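Local coordinates for protein splicing factor U2AF 35 KDA subunit (Homo sapiens, PDB 1JMT) that pairs with the large U2AF subunit in a heterodimer that selects the 3' splice site and recruits U2 snRNP to the branch point of pre-mRNA, at residues A[44-49]-A[89-94]. The protein carries 1 engineered substitution. Numbering follows the deposited sequence.
Sequences FTEMEE and NNRWFN
In the RNA recognition motif of U2AF35, a salt bridge between Glu-46 and Arg-91 links the long helix 22-51 to the loop leading into edge strand 92-93. The backbones stay far apart, the nearest CA atoms being those of Glu-46 and Phe-93 at 11.6 Å, and the two long side chains span the gap from opposite directions. Arg-91 heads for the helix from its CB outward, bent at chi3 (67°), and OE2 of Glu-46 meets the guanidinium at its edge, near the plane. NH1 of Arg-91 lies 3.0 Å from OE2 of Glu-46, and NH2 adds a weak bond to the same oxygen. The position of OE2 is less sure, which makes the details of both bonds approximate. With carboxylate and guanidinium planes 76° apart, the contact runs through OE2 alone. NH1 has its strongest polar partner in Tyr-51 OH, while NH2 forms a salt bridge with an acidic side chain of the bound U2AF65 peptide. Were Glu-46 replaced by an alanine, the guanidinium, though still bonded to Tyr-51, would probably turn more easily beside the peptide acid, lacking its carboxylate mate. Helix and edge strand here frame the peptide-binding face of a U2AF homology motif, an RRM-like domain that recognises a protein ligand through its helical side.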
loop_
_atom_site.group_PDB
_atom_site.type_symbol
_atom_site.label_atom_id
_atom_site.label_comp_id
_atom_site.label_asym_id
_atom_site.label_seq_id
_atom_site.Cartn_x
_atom_site.Cartn_y
_atom_site.Cartn_z
ATOM N N PHE A 44 2.284 -2.285 7.562
ATOM C CA PHE A 44 3.244 -1.935 8.595
ATOM C C PHE A 44 4.216 -3.081 8.889
ATOM O O PHE A 44 5.437 -2.900 8.834
ATOM C CB PHE A 44 2.517 -1.558 9.885
ATOM C CG PHE A 44 3.442 -1.146 10.994
ATOM C CD1 PHE A 44 4.010 0.128 11.009
ATOM C CD2 PHE A 44 3.771 -2.039 12.007
ATOM C CE1 PHE A 44 4.895 0.503 12.021
ATOM C CE2 PHE A 44 4.658 -1.674 13.028
ATOM C CZ PHE A 44 5.220 -0.403 13.035
ATOM N N THR A 45 3.671 -4.257 9.194
ATOM C CA THR A 45 4.489 -5.425 9.510
ATOM C C THR A 45 5.521 -5.711 8.428
ATOM O O THR A 45 6.697 -5.941 8.720
ATOM C CB THR A 45 3.615 -6.673 9.715
ATOM O OG1 THR A 45 2.813 -6.497 10.888
ATOM C CG2 THR A 45 4.482 -7.922 9.876
ATOM N N GLU A 46 5.082 -5.700 7.178
ATOM C CA GLU A 46 5.997 -5.946 6.076
ATOM C C GLU A 46 7.070 -4.855 6.025
ATOM O O GLU A 46 8.245 -5.156 5.800
ATOM C CB GLU A 46 5.228 -6.003 4.752
ATOM C CG GLU A 46 6.090 -6.298 3.526
ATOM C CD GLU A 46 6.796 -7.657 3.583
ATOM O OE1 GLU A 46 6.306 -8.570 4.276
ATOM O OE2 GLU A 46 7.838 -7.813 2.913
ATOM N N MET A 47 6.681 -3.596 6.246
ATOM C CA MET A 47 7.657 -2.495 6.215
ATOM C C MET A 47 8.775 -2.721 7.225
ATOM O O MET A 47 9.956 -2.535 6.914
ATOM C CB MET A 47 6.997 -1.141 6.510
ATOM C CG MET A 47 6.013 -0.653 5.449
ATOM S SD MET A 47 6.755 -0.512 3.808
ATOM C CE MET A 47 6.221 -2.062 3.107
ATOM N N GLU A 48 8.403 -3.130 8.434
ATOM C CA GLU A 48 9.387 -3.373 9.482
ATOM C C GLU A 48 10.132 -4.686 9.294
ATOM O O GLU A 48 11.305 -4.776 9.591
ATOM C CB GLU A 48 8.718 -3.353 10.862
ATOM C CG GLU A 48 8.174 -1.993 11.245
ATOM C CD GLU A 48 8.593 -1.570 12.640
ATOM O OE1 GLU A 48 8.183 -2.245 13.609
ATOM O OE2 GLU A 48 9.334 -0.566 12.766
ATOM N N GLU A 49 9.440 -5.703 8.803
ATOM C CA GLU A 49 10.048 -7.011 8.600
ATOM C C GLU A 49 11.128 -7.019 7.518
ATOM O O GLU A 49 12.222 -7.545 7.727
ATOM C CB GLU A 49 8.961 -8.037 8.255
ATOM C CG GLU A 49 8.951 -9.276 9.139
ATOM C CD GLU A 49 10.149 -10.179 8.902
ATOM O OE1 GLU A 49 10.279 -10.711 7.776
ATOM O OE2 GLU A 49 10.959 -10.358 9.840
ATOM N N ASN A 89 8.974 -1.290 -5.912
ATOM C CA ASN A 89 8.569 -1.070 -7.282
ATOM C C ASN A 89 8.720 -2.338 -8.124
ATOM O O ASN A 89 8.283 -2.380 -9.273
ATOM C CB ASN A 89 9.338 0.104 -7.895
ATOM C CG ASN A 89 8.664 1.434 -7.616
ATOM O OD1 ASN A 89 7.456 1.565 -7.790
ATOM N ND2 ASN A 89 9.436 2.425 -7.187
ATOM N N ASN A 90 9.335 -3.365 -7.536
ATOM C CA ASN A 90 9.503 -4.663 -8.186
ATOM C C ASN A 90 8.562 -5.702 -7.562
ATOM O O ASN A 90 8.782 -6.908 -7.706
ATOM C CB ASN A 90 10.945 -5.170 -8.050
ATOM C CG ASN A 90 11.931 -4.348 -8.853
ATOM O OD1 ASN A 90 11.634 -3.937 -9.970
ATOM N ND2 ASN A 90 13.114 -4.116 -8.294
ATOM N N ARG A 91 7.520 -5.246 -6.867
ATOM C CA ARG A 91 6.593 -6.186 -6.232
ATOM C C ARG A 91 5.123 -5.946 -6.547
ATOM O O ARG A 91 4.721 -4.856 -6.970
ATOM C CB ARG A 91 6.769 -6.165 -4.707
ATOM C CG ARG A 91 8.161 -6.509 -4.222
ATOM C CD ARG A 91 8.265 -6.413 -2.693
ATOM N NE ARG A 91 7.466 -7.431 -2.013
ATOM C CZ ARG A 91 7.365 -7.546 -0.694
ATOM N NH1 ARG A 91 8.011 -6.700 0.101
ATOM N NH2 ARG A 91 6.623 -8.512 -0.167
ATOM N N TRP A 92 4.323 -6.987 -6.335
ATOM C CA TRP A 92 2.886 -6.909 -6.545
ATOM C C TRP A 92 2.250 -6.726 -5.176
ATOM O O TRP A 92 2.864 -6.990 -4.146
ATOM C CB TRP A 92 2.326 -8.216 -7.122
ATOM C CG TRP A 92 2.911 -8.695 -8.414
ATOM C CD1 TRP A 92 3.641 -9.835 -8.606
ATOM C CD2 TRP A 92 2.715 -8.123 -9.713
ATOM N NE1 TRP A 92 3.903 -10.012 -9.942
ATOM C CE2 TRP A 92 3.351 -8.975 -10.647
ATOM C CE3 TRP A 92 2.071 -6.970 -10.179
ATOM C CZ2 TRP A 92 3.350 -8.719 -12.025
ATOM C CZ3 TRP A 92 2.069 -6.713 -11.552
ATOM C CH2 TRP A 92 2.710 -7.587 -12.457
ATOM N N PHE A 93 1.004 -6.286 -5.182
ATOM C CA PHE A 93 0.233 -6.133 -3.964
ATOM C C PHE A 93 -1.224 -6.239 -4.381
ATOM O O PHE A 93 -1.709 -5.433 -5.175
ATOM C CB PHE A 93 0.466 -4.772 -3.290
ATOM C CG PHE A 93 -0.261 -4.618 -1.979
ATOM C CD1 PHE A 93 0.334 -5.015 -0.786
ATOM C CD2 PHE A 93 -1.545 -4.090 -1.939
ATOM C CE1 PHE A 93 -0.338 -4.885 0.420
ATOM C CE2 PHE A 93 -2.227 -3.959 -0.729
ATOM C CZ PHE A 93 -1.623 -4.356 0.449
ATOM N N ASN A 94 -1.906 -7.265 -3.884
ATOM C CA ASN A 94 -3.323 -7.440 -4.171
ATOM C C ASN A 94 -3.714 -7.418 -5.655
ATOM O O ASN A 94 -4.708 -6.801 -6.030
ATOM C CB ASN A 94 -4.097 -6.361 -3.399
ATOM C CG ASN A 94 -5.583 -6.642 -3.321
ATOM O OD1 ASN A 94 -6.003 -7.785 -3.148
ATOM N ND2 ASN A 94 -6.388 -5.588 -3.427
#